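Local coordinates for DNA mismatch repair protein PMS1 (Saccharomyces cerevisiae, PDB 3H4L), which binds ATP and takes part in DNA mismatch repair, its N-terminal part belonging to the gyrase, Hsp90, histidine kinase and MutL ATPase superfamily, at residues A29-V34 / Q179-I184; S219-G224 / K280-I285; V232-D237 / K351-D356; E303-F308 / Q312-F317. All coordinates share one frame; numbering follows the deposited sequence.

Contact 1: A29-V34 / Q179-I184; sequences AVKELV and QGYAII
Val-34 and Tyr-181 face each other from two helices, 26-39 and 167-184, with CA atoms 8.2 Å apart and both CB atoms directed into the gap between the backbones. The contact is a CH-pi interaction in an almost textbook form. Methyl CG1 of Val-34 sits over the middle of the Tyr-181 ring, 3.5 Å from its centroid and 10° off the ring normal, so all six ring carbons lie at similar distances from it. The torsions explain the meeting: in Val-34, CG1 is anti to the backbone N (chi1 172°), which carries this methyl rather than CG2 to the ring. Lys-31, one turn earlier, adds a second and looser touch. Its carbonyl O lies 3.6 Å from Tyr-181 OH, reaching the aromatic group obliquely, and its CG passes the same hydroxyl at 4.0 Å before the extended chain leads off. Neither approach is a hydrogen bond. The hydroxyl is instead hydrogen-bonded to OD1 of Asp-35, the residue that follows Val-34. Phe-190 of strand 189-195 also packs on Val-34 and Tyr-181, placing the pair between the two helices and the large sheet, with Pro-291 after strand 283-287 also against the tyrosine. The helix carrying Val-34 also holds Glu-32, which touches the bound ATP analogue, although its CB is directed away from helix 167-184. One tyrosine thus meets helix 26-39 in two chemically distinct ways, its buried ring through dispersion with a methyl group and its phenol oxygen through a polar bond, a combination that probably limits the turning of the ring.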
loop_
_atom_site.group_PDB
_atom_site.type_symbol
_atom_site.label_atom_id
_atom_site.label_comp_id
_atom_site.label_asym_id
_atom_site.label_seq_id
_atom_site.Cartn_x
_atom_site.Cartn_y
_atom_site.Cartn_z
ATOM N N ALA B 29 1.400 -17.641 7.322
ATOM C CA ALA B 29 2.268 -17.022 8.311
ATOM C C ALA B 29 1.557 -15.823 8.927
ATOM O O ALA B 29 1.536 -15.672 10.144
ATOM C CB ALA B 29 3.586 -16.592 7.666
ATOM N N VAL B 30 0.963 -14.982 8.086
ATOM C CA VAL B 30 0.244 -13.801 8.558
ATOM C C VAL B 30 -0.913 -14.181 9.469
ATOM O O VAL B 30 -1.127 -13.551 10.509
ATOM C CB VAL B 30 -0.321 -12.983 7.386
ATOM C CG1 VAL B 30 -1.106 -11.788 7.914
ATOM C CG2 VAL B 30 0.818 -12.525 6.478
ATOM N N LYS B 31 -1.671 -15.200 9.071
ATOM C CA LYS B 31 -2.787 -15.651 9.889
ATOM C C LYS B 31 -2.287 -15.925 11.299
ATOM O O LYS B 31 -2.863 -15.438 12.273
ATOM C CB LYS B 31 -3.376 -16.947 9.358
ATOM C CG LYS B 31 -4.464 -16.827 8.336
ATOM C CD LYS B 31 -5.038 -18.221 8.103
ATOM C CE LYS B 31 -6.145 -18.234 7.070
ATOM N NZ LYS B 31 -6.713 -19.611 6.930
ATOM N N GLU B 32 -1.215 -16.713 11.392
ATOM C CA GLU B 32 -0.622 -17.103 12.671
ATOM C C GLU B 32 -0.227 -15.919 13.542
ATOM O O GLU B 32 -0.431 -15.936 14.765
ATOM C CB GLU B 32 0.590 -18.007 12.437
ATOM C CG GLU B 32 0.262 -19.310 11.688
ATOM C CD GLU B 32 -0.635 -20.248 12.484
ATOM O OE1 GLU B 32 -1.179 -19.837 13.533
ATOM O OE2 GLU B 32 -0.806 -21.408 12.049
ATOM N N LEU B 33 0.328 -14.890 12.911
ATOM C CA LEU B 33 0.736 -13.697 13.637
ATOM C C LEU B 33 -0.457 -12.856 14.128
ATOM O O LEU B 33 -0.488 -12.428 15.290
ATOM C CB LEU B 33 1.663 -12.856 12.761
ATOM C CG LEU B 33 2.939 -13.621 12.408
ATOM C CD1 LEU B 33 3.776 -12.797 11.444
ATOM C CD2 LEU B 33 3.717 -13.953 13.689
ATOM N N VAL B 34 -1.424 -12.611 13.250
ATOM C CA VAL B 34 -2.602 -11.844 13.636
ATOM C C VAL B 34 -3.307 -12.563 14.800
ATOM O O VAL B 34 -3.573 -11.955 15.848
ATOM C CB VAL B 34 -3.575 -11.673 12.423
ATOM C CG1 VAL B 34 -4.896 -11.047 12.872
ATOM C CG2 VAL B 34 -2.911 -10.806 11.344
ATOM N N GLN B 179 -8.264 -8.413 5.348
ATOM C CA GLN B 179 -9.539 -7.699 5.292
ATOM C C GLN B 179 -10.559 -8.422 6.173
ATOM O O GLN B 179 -11.349 -7.777 6.882
ATOM C CB GLN B 179 -10.043 -7.613 3.848
ATOM C CG GLN B 179 -9.122 -6.805 2.933
ATOM C CD GLN B 179 -9.492 -6.917 1.468
ATOM O OE1 GLN B 179 -9.700 -8.011 0.953
ATOM N NE2 GLN B 179 -9.564 -5.782 0.784
ATOM N N GLY B 180 -10.522 -9.756 6.154
ATOM C CA GLY B 180 -11.441 -10.530 6.973
ATOM C C GLY B 180 -11.307 -10.228 8.465
ATOM O O GLY B 180 -12.292 -10.010 9.169
ATOM N N TYR B 181 -10.078 -10.202 8.957
ATOM C CA TYR B 181 -9.853 -9.928 10.364
ATOM C C TYR B 181 -10.272 -8.503 10.727
ATOM O O TYR B 181 -10.810 -8.251 11.805
ATOM C CB TYR B 181 -8.372 -10.110 10.697
ATOM C CG TYR B 181 -7.906 -11.539 10.900
ATOM C CD1 TYR B 181 -8.196 -12.223 12.080
ATOM C CD2 TYR B 181 -7.110 -12.180 9.939
ATOM C CE1 TYR B 181 -7.704 -13.497 12.306
ATOM C CE2 TYR B 181 -6.615 -13.450 10.154
ATOM C CZ TYR B 181 -6.912 -14.108 11.342
ATOM O OH TYR B 181 -6.404 -15.375 11.575
ATOM N N ALA B 182 -10.025 -7.568 9.816
ATOM C CA ALA B 182 -10.336 -6.164 10.064
ATOM C C ALA B 182 -11.817 -5.825 10.036
ATOM O O ALA B 182 -12.267 -4.926 10.749
ATOM C CB ALA B 182 -9.596 -5.287 9.061
ATOM N N ILE B 183 -12.584 -6.522 9.211
ATOM C CA ILE B 183 -13.996 -6.212 9.149
ATOM C C ILE B 183 -14.766 -6.662 10.390
ATOM O O ILE B 183 -15.687 -5.977 10.832
ATOM C CB ILE B 183 -14.632 -6.814 7.898
ATOM C CG1 ILE B 183 -14.018 -6.160 6.662
ATOM C CG2 ILE B 183 -16.138 -6.601 7.921
ATOM C CD1 ILE B 183 -14.523 -6.719 5.366
ATOM N N ILE B 184 -14.384 -7.793 10.972
ATOM C CA ILE B 184 -15.094 -8.284 12.141
ATOM C C ILE B 184 -14.558 -7.747 13.463
ATOM O O ILE B 184 -15.300 -7.640 14.435
ATOM C CB ILE B 184 -15.064 -9.816 12.206
ATOM C CG1 ILE B 184 -16.056 -10.319 13.263
ATOM C CG2 ILE B 184 -13.667 -10.290 12.554
ATOM C CD1 ILE B 184 -17.525 -10.068 12.923
#

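Contact 2: S219-G224 / K280-I285; sequences SVFGAG and KDRQFI
Arg-282 lays its side chain along one face of Phe-221, the two groups running past each other in opposite directions. A bend at chi3 (-60°) lays the guanidinium beside the ring's rim, with Phe-221 CD1 over the guanidinium centre. Arg-282 CD lies over the face in a CH-pi contact, 4.0 Å from the ring centroid, while CZ is 3.3 Å from Phe-221 CD1; ring and guanidinium planes are 21° apart. The opposite face of the ring meets Val-220 CG1 of its own helix, so the ring lies between that branch and the CD methylene of Arg-282. Were Arg-282 an alanine, Phe-221 would probably lose this cover, opening a gap between the helix end and the loop entering strand 283-287. Gln-283, next along the chain, turns elsewhere and hydrogen-bonds through NE2 to Pro-314 O and Asn-302 OD1. Phe-284 returns to the contact, its CE1 touching Phe-221 CZ at 4.1 Å, and its ring also meets Phe-317 with nearly parallel planes. Glu-72 of the second subunit packs on Arg-282. The end of helix 213-221 thus rests on side chains before and within the outer strand 283-287, in the alpha/beta packing of the S5-like domain of MutL-family proteins.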
loop_
_atom_site.group_PDB
_atom_site.type_symbol
_atom_site.label_atom_id
_atom_site.label_comp_id
_atom_site.label_asym_id
_atom_site.label_seq_id
_atom_site.Cartn_x
_atom_site.Cartn_y
_atom_site.Cartn_z
ATOM N N SER B 219 -14.231 1.306 4.890
ATOM C CA SER B 219 -12.819 1.662 4.880
ATOM C C SER B 219 -12.074 0.646 4.026
ATOM O O SER B 219 -11.279 0.998 3.155
ATOM C CB SER B 219 -12.247 1.626 6.297
ATOM O OG SER B 219 -12.987 2.466 7.157
ATOM N N VAL B 220 -12.360 -0.622 4.280
ATOM C CA VAL B 220 -11.710 -1.723 3.595
ATOM C C VAL B 220 -12.127 -1.931 2.141
ATOM O O VAL B 220 -11.388 -2.540 1.376
ATOM C CB VAL B 220 -11.916 -3.037 4.420
ATOM C CG1 VAL B 220 -11.600 -4.265 3.590
ATOM C CG2 VAL B 220 -11.034 -2.999 5.667
ATOM N N PHE B 221 -13.287 -1.420 1.743
ATOM C CA PHE B 221 -13.737 -1.615 0.366
ATOM C C PHE B 221 -14.278 -0.365 -0.313
ATOM O O PHE B 221 -15.012 -0.460 -1.298
ATOM C CB PHE B 221 -14.804 -2.702 0.320
ATOM C CG PHE B 221 -14.274 -4.087 0.549
ATOM C CD1 PHE B 221 -13.538 -4.736 -0.435
ATOM C CD2 PHE B 221 -14.535 -4.759 1.741
ATOM C CE1 PHE B 221 -13.077 -6.030 -0.238
ATOM C CE2 PHE B 221 -14.076 -6.054 1.945
ATOM C CZ PHE B 221 -13.347 -6.690 0.955
ATOM N N GLY B 222 -13.911 0.800 0.215
ATOM C CA GLY B 222 -14.358 2.056 -0.356
ATOM C C GLY B 222 -15.865 2.207 -0.335
ATOM O O GLY B 222 -16.573 1.357 0.215
ATOM N N ALA B 223 -16.347 3.290 -0.948
ATOM C CA ALA B 223 -17.772 3.602 -1.024
ATOM C C ALA B 223 -18.575 2.548 -1.783
ATOM O O ALA B 223 -19.785 2.413 -1.585
ATOM C CB ALA B 223 -17.966 4.962 -1.669
ATOM N N GLY B 224 -17.909 1.809 -2.659
ATOM C CA GLY B 224 -18.610 0.777 -3.400
ATOM C C GLY B 224 -18.847 -0.419 -2.498
ATOM O O GLY B 224 -19.687 -1.273 -2.782
ATOM N N LYS B 280 -17.738 -14.910 -6.614
ATOM C CA LYS B 280 -17.887 -15.194 -5.192
ATOM C C LYS B 280 -16.539 -14.829 -4.566
ATOM O O LYS B 280 -15.988 -15.569 -3.753
ATOM C CB LYS B 280 -18.198 -16.677 -4.982
ATOM N N ASP B 281 -16.018 -13.671 -4.962
ATOM C CA ASP B 281 -14.724 -13.197 -4.490
ATOM C C ASP B 281 -14.771 -12.352 -3.226
ATOM O O ASP B 281 -13.730 -11.985 -2.688
ATOM C CB ASP B 281 -14.025 -12.392 -5.597
ATOM C CG ASP B 281 -14.685 -11.043 -5.853
ATOM O OD1 ASP B 281 -14.070 -10.198 -6.539
ATOM O OD2 ASP B 281 -15.818 -10.828 -5.371
ATOM N N ARG B 282 -15.967 -12.037 -2.751
ATOM C CA ARG B 282 -16.082 -11.215 -1.557
ATOM C C ARG B 282 -17.067 -11.793 -0.543
ATOM O O ARG B 282 -18.107 -11.190 -0.260
ATOM C CB ARG B 282 -16.499 -9.794 -1.953
ATOM C CG ARG B 282 -16.338 -8.755 -0.850
ATOM C CD ARG B 282 -16.568 -7.330 -1.364
ATOM N NE ARG B 282 -15.631 -6.970 -2.428
ATOM C CZ ARG B 282 -15.486 -5.744 -2.926
ATOM N NH1 ARG B 282 -16.213 -4.731 -2.463
ATOM N NH2 ARG B 282 -14.604 -5.531 -3.891
ATOM N N GLN B 283 -16.730 -12.956 0.014
ATOM C CA GLN B 283 -17.599 -13.605 0.991
ATOM C C GLN B 283 -16.872 -13.921 2.314
ATOM O O GLN B 283 -15.919 -14.699 2.340
ATOM C CB GLN B 283 -18.190 -14.883 0.377
ATOM C CG GLN B 283 -18.684 -14.709 -1.067
ATOM C CD GLN B 283 -19.549 -15.868 -1.554
ATOM O OE1 GLN B 283 -19.193 -17.036 -1.402
ATOM N NE2 GLN B 283 -20.687 -15.541 -2.154
ATOM N N PHE B 284 -17.337 -13.309 3.406
ATOM C CA PHE B 284 -16.748 -13.509 4.736
ATOM C C PHE B 284 -17.796 -13.986 5.742
ATOM O O PHE B 284 -18.883 -13.406 5.846
ATOM C CB PHE B 284 -16.147 -12.205 5.281
ATOM C CG PHE B 284 -15.087 -11.610 4.411
ATOM C CD1 PHE B 284 -15.424 -10.845 3.310
ATOM C CD2 PHE B 284 -13.739 -11.811 4.697
ATOM C CE1 PHE B 284 -14.435 -10.285 2.503
ATOM C CE2 PHE B 284 -12.743 -11.254 3.893
ATOM C CZ PHE B 284 -13.095 -10.490 2.795
ATOM N N ILE B 285 -17.458 -15.024 6.500
ATOM C CA ILE B 285 -18.365 -15.572 7.511
ATOM C C ILE B 285 -17.631 -15.717 8.828
ATOM O O ILE B 285 -16.502 -16.219 8.878
ATOM C CB ILE B 285 -18.851 -16.959 7.138
ATOM C CG1 ILE B 285 -17.618 -17.836 6.923
ATOM C CG2 ILE B 285 -19.751 -16.890 5.925
ATOM C CD1 ILE B 285 -17.874 -19.173 6.391
#

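Contact 3: V232-D237 / K351-D356; sequences VDLVLD and KTTLSD
Thr-353 stands at the middle of this contact, its methyl and hydroxyl branches both turned to the leucines of strand 232-237. The first of these, Leu-234, meets it tip to tip: CD1 comes to 3.4 Å from Thr-353 CG2, and CD2 reaches the same methyl at 3.8 Å. Thr-353 presents CG2 in this way because that branch is anti to its backbone N, which leaves OG1 beside the N (chi1 -70°). The hydroxyl is hydrogen-bonded to the carbonyl O of Ile-349, one turn earlier in the helix, so its polar need is met within helix 343-362 while the methyl serves the apolar side. Strand and helix axes run 148° apart in direction and approach to 9.7 Å, an alpha/beta layer in which the helix lies against strand 229-237, at the edge of the four-stranded sheet of the S5-like domain. Antiparallel backbone bonds from Leu-234 to Val-264 and from Leu-236 to Ile-262 tie this strand to its neighbour. Leu-236 approaches Thr-353 at a slant. Its CB does not head straight for the helix, yet Leu-236 CD2 bends in to 3.5 Å from Thr-353 OG1 and 3.7 Å from Thr-353 CB. The same leucine packs on Ile-349 and Phe-350, extending the apolar patch toward the start of the helix. At the other end of the strand segment, Val-232 packs on Tyr-357.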
loop_
_atom_site.group_PDB
_atom_site.type_symbol
_atom_site.label_atom_id
_atom_site.label_comp_id
_atom_site.label_asym_id
_atom_site.label_seq_id
_atom_site.Cartn_x
_atom_site.Cartn_y
_atom_site.Cartn_z
ATOM N N VAL B 232 -28.309 -7.292 7.944
ATOM C CA VAL B 232 -28.916 -8.581 8.228
ATOM C C VAL B 232 -28.952 -8.708 9.743
ATOM O O VAL B 232 -27.938 -8.517 10.409
ATOM C CB VAL B 232 -28.083 -9.742 7.617
ATOM C CG1 VAL B 232 -28.628 -11.096 8.064
ATOM C CG2 VAL B 232 -28.118 -9.649 6.108
ATOM N N ASP B 233 -30.130 -9.013 10.282
ATOM C CA ASP B 233 -30.313 -9.165 11.727
ATOM C C ASP B 233 -31.253 -10.352 11.945
ATOM O O ASP B 233 -32.461 -10.170 12.118
ATOM C CB ASP B 233 -30.944 -7.897 12.311
ATOM C CG ASP B 233 -30.593 -7.681 13.776
ATOM O OD1 ASP B 233 -30.535 -8.673 14.537
ATOM O OD2 ASP B 233 -30.392 -6.509 14.170
ATOM N N LEU B 234 -30.702 -11.563 11.935
ATOM C CA LEU B 234 -31.510 -12.767 12.101
ATOM C C LEU B 234 -31.306 -13.523 13.414
ATOM O O LEU B 234 -30.245 -13.438 14.046
ATOM C CB LEU B 234 -31.244 -13.726 10.939
ATOM C CG LEU B 234 -31.504 -13.177 9.539
ATOM C CD1 LEU B 234 -31.202 -14.253 8.511
ATOM C CD2 LEU B 234 -32.948 -12.715 9.430
ATOM N N VAL B 235 -32.335 -14.266 13.813
ATOM C CA VAL B 235 -32.276 -15.071 15.026
ATOM C C VAL B 235 -32.856 -16.457 14.748
ATOM O O VAL B 235 -34.078 -16.633 14.721
ATOM C CB VAL B 235 -33.070 -14.428 16.189
ATOM C CG1 VAL B 235 -32.976 -15.307 17.431
ATOM C CG2 VAL B 235 -32.524 -13.053 16.498
ATOM N N LEU B 236 -31.976 -17.433 14.535
ATOM C CA LEU B 236 -32.390 -18.808 14.273
ATOM C C LEU B 236 -32.628 -19.535 15.596
ATOM O O LEU B 236 -31.681 -19.904 16.288
ATOM C CB LEU B 236 -31.305 -19.547 13.493
ATOM C CG LEU B 236 -30.692 -18.795 12.314
ATOM C CD1 LEU B 236 -29.529 -19.593 11.739
ATOM C CD2 LEU B 236 -31.762 -18.543 11.265
ATOM N N ASP B 237 -33.890 -19.731 15.959
ATOM C CA ASP B 237 -34.199 -20.433 17.198
ATOM C C ASP B 237 -34.000 -21.918 16.927
ATOM O O ASP B 237 -34.739 -22.517 16.145
ATOM C CB ASP B 237 -35.643 -20.169 17.617
ATOM C CG ASP B 237 -35.963 -20.742 18.982
ATOM O OD1 ASP B 237 -35.816 -21.969 19.160
ATOM O OD2 ASP B 237 -36.359 -19.963 19.877
ATOM N N LYS B 351 -31.383 -21.473 5.625
ATOM C CA LYS B 351 -31.784 -21.423 4.227
ATOM C C LYS B 351 -33.149 -20.774 4.045
ATOM O O LYS B 351 -33.308 -19.896 3.203
ATOM C CB LYS B 351 -31.794 -22.831 3.629
ATOM C CG LYS B 351 -32.010 -22.867 2.119
ATOM C CD LYS B 351 -32.183 -24.300 1.599
ATOM C CE LYS B 351 -30.972 -25.183 1.919
ATOM N NZ LYS B 351 -31.115 -26.584 1.410
ATOM N N THR B 352 -34.129 -21.189 4.838
ATOM C CA THR B 352 -35.463 -20.615 4.708
ATOM C C THR B 352 -35.543 -19.224 5.334
ATOM O O THR B 352 -36.256 -18.360 4.830
ATOM C CB THR B 352 -36.550 -21.528 5.352
ATOM O OG1 THR B 352 -36.550 -21.370 6.779
ATOM C CG2 THR B 352 -36.281 -22.992 5.008
ATOM N N THR B 353 -34.806 -19.013 6.427
ATOM C CA THR B 353 -34.799 -17.721 7.121
ATOM C C THR B 353 -34.207 -16.623 6.245
ATOM O O THR B 353 -34.683 -15.485 6.251
ATOM C CB THR B 353 -33.993 -17.773 8.444
ATOM O OG1 THR B 353 -34.694 -18.561 9.414
ATOM C CG2 THR B 353 -33.799 -16.371 8.998
ATOM N N LEU B 354 -33.162 -16.967 5.500
ATOM C CA LEU B 354 -32.528 -16.005 4.613
ATOM C C LEU B 354 -33.452 -15.797 3.419
ATOM O O LEU B 354 -33.787 -14.667 3.065
ATOM C CB LEU B 354 -31.166 -16.526 4.139
ATOM C CG LEU B 354 -30.425 -15.572 3.201
ATOM C CD1 LEU B 354 -30.064 -14.307 3.965
ATOM C CD2 LEU B 354 -29.179 -16.236 2.643
ATOM N N SER B 355 -33.866 -16.906 2.811
ATOM C CA SER B 355 -34.758 -16.873 1.659
ATOM C C SER B 355 -35.923 -15.923 1.919
ATOM O O SER B 355 -36.178 -15.003 1.140
ATOM C CB SER B 355 -35.296 -18.281 1.373
ATOM O OG SER B 355 -36.118 -18.292 0.215
ATOM N N ASP B 356 -36.620 -16.145 3.027
ATOM C CA ASP B 356 -37.750 -15.306 3.380
ATOM C C ASP B 356 -37.304 -13.878 3.705
ATOM O O ASP B 356 -38.122 -12.959 3.715
ATOM C CB ASP B 356 -38.513 -15.930 4.556
ATOM C CG ASP B 356 -38.471 -15.075 5.801
ATOM O OD1 ASP B 356 -37.363 -14.650 6.203
ATOM O OD2 ASP B 356 -39.551 -14.837 6.381
#

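Contact 4: E303-F308 / Q312-F317; sequences EVYKTF and QFPAVF
Tyr-305 and Pro-314 form the tight half of this contact, the proline ring sliding along one face of the phenol. Pro-314 CB stands 3.7 Å from the ring centroid, 15° off the normal, in a CH-pi interaction displaced toward the rim. Pro-314 CD, on the other side of CG, closes to 3.4 Å from Tyr-305 CD2. In Tyr-305, CG is anti to the backbone N (chi1 -176°), which sends the ring out from helix 295-306 toward the loop leading into strand 316-321. At the ring's edge, and in its plane, the carbonyl O of Gln-312 lies 3.3 Å from Tyr-305 CE2, so one short run of chain touches both face and rim. The phenol OH makes a weak hydrogen bond to Gln-270 O. A serine in place of Tyr-305 would probably leave Pro-314 without the aromatic face it packs on and open a gap between helix and loop. The looser side belongs to Gln-312 and Phe-313. The glutamine side chain comes nearest through CB, 4.3 Å from Tyr-305 CE2, and its amide is engaged elsewhere, NE2 with Gly-274 O and OE1 with Gly-276 N. Phe-313 is exposed and its CB points away from 303-308, though its side chain touches Asn-302 of the same helix. The helix and the following strand belong to a beta-alpha-beta unit, 283-287, 295-306 and 316-321, whose two strands lie parallel and adjacent in the sheet. Helix 343-362 packs beside helix 295-306, touching Val-304 through Lys-351 and Ser-355.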
loop_
_atom_site.group_PDB
_atom_site.type_symbol
_atom_site.label_atom_id
_atom_site.label_comp_id
_atom_site.label_asym_id
_atom_site.label_seq_id
_atom_site.Cartn_x
_atom_site.Cartn_y
_atom_site.Cartn_z
ATOM N N GLU B 303 -26.785 -20.656 -3.156
ATOM C CA GLU B 303 -27.974 -21.202 -3.798
ATOM C C GLU B 303 -29.213 -20.348 -3.527
ATOM O O GLU B 303 -29.911 -19.936 -4.461
ATOM C CB GLU B 303 -28.200 -22.645 -3.341
ATOM C CG GLU B 303 -28.596 -22.805 -1.895
ATOM C CD GLU B 303 -28.364 -24.215 -1.403
ATOM O OE1 GLU B 303 -28.826 -24.542 -0.285
ATOM O OE2 GLU B 303 -27.708 -24.991 -2.137
ATOM N N VAL B 304 -29.475 -20.077 -2.251
ATOM C CA VAL B 304 -30.618 -19.264 -1.849
ATOM C C VAL B 304 -30.617 -17.926 -2.577
ATOM O O VAL B 304 -31.674 -17.386 -2.887
ATOM C CB VAL B 304 -30.601 -18.983 -0.333
ATOM C CG1 VAL B 304 -31.806 -18.141 0.054
ATOM C CG2 VAL B 304 -30.590 -20.292 0.438
ATOM N N TYR B 305 -29.428 -17.393 -2.843
ATOM C CA TYR B 305 -29.300 -16.112 -3.534
ATOM C C TYR B 305 -29.585 -16.252 -5.028
ATOM O O TYR B 305 -30.197 -15.372 -5.638
ATOM C CB TYR B 305 -27.896 -15.535 -3.350
ATOM C CG TYR B 305 -27.726 -14.161 -3.960
ATOM C CD1 TYR B 305 -28.185 -13.024 -3.300
ATOM C CD2 TYR B 305 -27.130 -14.002 -5.212
ATOM C CE1 TYR B 305 -28.054 -11.761 -3.868
ATOM C CE2 TYR B 305 -26.997 -12.746 -5.790
ATOM C CZ TYR B 305 -27.461 -11.629 -5.115
ATOM O OH TYR B 305 -27.348 -10.380 -5.692
ATOM N N LYS B 306 -29.120 -17.353 -5.616
ATOM C CA LYS B 306 -29.331 -17.614 -7.034
ATOM C C LYS B 306 -30.820 -17.481 -7.350
ATOM O O LYS B 306 -31.216 -16.763 -8.270
ATOM C CB LYS B 306 -28.842 -19.019 -7.384
ATOM N N THR B 307 -31.641 -18.165 -6.560
ATOM C CA THR B 307 -33.081 -18.142 -6.754
ATOM C C THR B 307 -33.653 -16.738 -6.920
ATOM O O THR B 307 -34.752 -16.579 -7.444
ATOM C CB THR B 307 -33.811 -18.846 -5.588
ATOM O OG1 THR B 307 -33.626 -18.097 -4.381
ATOM C CG2 THR B 307 -33.264 -20.258 -5.393
ATOM N N PHE B 308 -32.917 -15.721 -6.483
ATOM C CA PHE B 308 -33.392 -14.342 -6.605
ATOM C C PHE B 308 -32.629 -13.579 -7.673
ATOM O O PHE B 308 -33.140 -12.617 -8.245
ATOM C CB PHE B 308 -33.259 -13.587 -5.276
ATOM C CG PHE B 308 -34.136 -14.115 -4.178
ATOM C CD1 PHE B 308 -33.777 -15.254 -3.467
ATOM C CD2 PHE B 308 -35.327 -13.477 -3.856
ATOM C CE1 PHE B 308 -34.593 -15.752 -2.446
ATOM C CE2 PHE B 308 -36.148 -13.965 -2.840
ATOM C CZ PHE B 308 -35.780 -15.105 -2.134
ATOM N N GLN B 312 -25.441 -13.767 -10.660
ATOM C CA GLN B 312 -24.526 -13.096 -9.730
ATOM C C GLN B 312 -24.408 -13.794 -8.385
ATOM O O GLN B 312 -25.305 -14.527 -7.973
ATOM C CB GLN B 312 -24.965 -11.656 -9.461
ATOM C CG GLN B 312 -24.931 -10.741 -10.652
ATOM C CD GLN B 312 -25.291 -9.327 -10.286
ATOM O OE1 GLN B 312 -26.365 -9.070 -9.742
ATOM N NE2 GLN B 312 -24.392 -8.394 -10.579
ATOM N N PHE B 313 -23.295 -13.538 -7.702
ATOM C CA PHE B 313 -23.032 -14.103 -6.382
ATOM C C PHE B 313 -23.126 -12.976 -5.363
ATOM O O PHE B 313 -22.773 -11.832 -5.652
ATOM C CB PHE B 313 -21.639 -14.730 -6.323
ATOM C CG PHE B 313 -21.422 -15.808 -7.338
ATOM C CD1 PHE B 313 -21.058 -15.490 -8.643
ATOM C CD2 PHE B 313 -21.614 -17.144 -7.004
ATOM C CE1 PHE B 313 -20.888 -16.486 -9.599
ATOM C CE2 PHE B 313 -21.448 -18.148 -7.954
ATOM C CZ PHE B 313 -21.085 -17.816 -9.253
ATOM N N PRO B 314 -23.600 -13.284 -4.152
ATOM C CA PRO B 314 -23.732 -12.262 -3.114
ATOM C C PRO B 314 -22.459 -11.942 -2.349
ATOM O O PRO B 314 -21.641 -12.821 -2.088
ATOM C CB PRO B 314 -24.786 -12.857 -2.198
ATOM C CG PRO B 314 -24.427 -14.316 -2.226
ATOM C CD PRO B 314 -24.168 -14.569 -3.701
ATOM N N ALA B 315 -22.292 -10.669 -2.005
ATOM C CA ALA B 315 -21.153 -10.255 -1.198
ATOM C C ALA B 315 -21.615 -10.615 0.222
ATOM O O ALA B 315 -22.746 -10.305 0.607
ATOM C CB ALA B 315 -20.925 -8.760 -1.323
ATOM N N VAL B 316 -20.758 -11.275 0.997
ATOM C CA VAL B 316 -21.147 -11.691 2.338
ATOM C C VAL B 316 -20.278 -11.201 3.484
ATOM O O VAL B 316 -19.053 -11.176 3.392
ATOM C CB VAL B 316 -21.204 -13.218 2.445
ATOM C CG1 VAL B 316 -21.892 -13.622 3.756
ATOM C CG2 VAL B 316 -21.913 -13.791 1.239
ATOM N N PHE B 317 -20.948 -10.832 4.569
ATOM C CA PHE B 317 -20.319 -10.357 5.796
ATOM C C PHE B 317 -21.286 -10.745 6.907
ATOM O O PHE B 317 -22.057 -9.917 7.394
ATOM C CB PHE B 317 -20.148 -8.834 5.785
ATOM C CG PHE B 317 -19.336 -8.325 4.642
ATOM C CD1 PHE B 317 -19.951 -7.702 3.562
ATOM C CD2 PHE B 317 -17.954 -8.472 4.637
ATOM C CE1 PHE B 317 -19.202 -7.228 2.487
ATOM C CE2 PHE B 317 -17.189 -8.002 3.565
ATOM C CZ PHE B 317 -17.815 -7.380 2.490
#

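From the N terminus, contact 1 closes a long loop first, bringing helix 26-39 to helix 167-184 within the ATPase part after most of its large sheet has been traversed. The next two overlap: the chain leaves 219-224, passes 232-237, returns at 280-285 to complete contact 2 and reaches 351-356 for contact 3, so the two cross. Contact 4 closes a short loop, with three residues between its segments, lying wholly within the span of contact 3. Contacts 2, 3 and 4 all gather helices on the four-stranded sheet. Helix 167-184 of contact 1 meets this second domain, Ile-183 CD1 packing on Phe-221 of contact 2 and Phe-317 of contact 4.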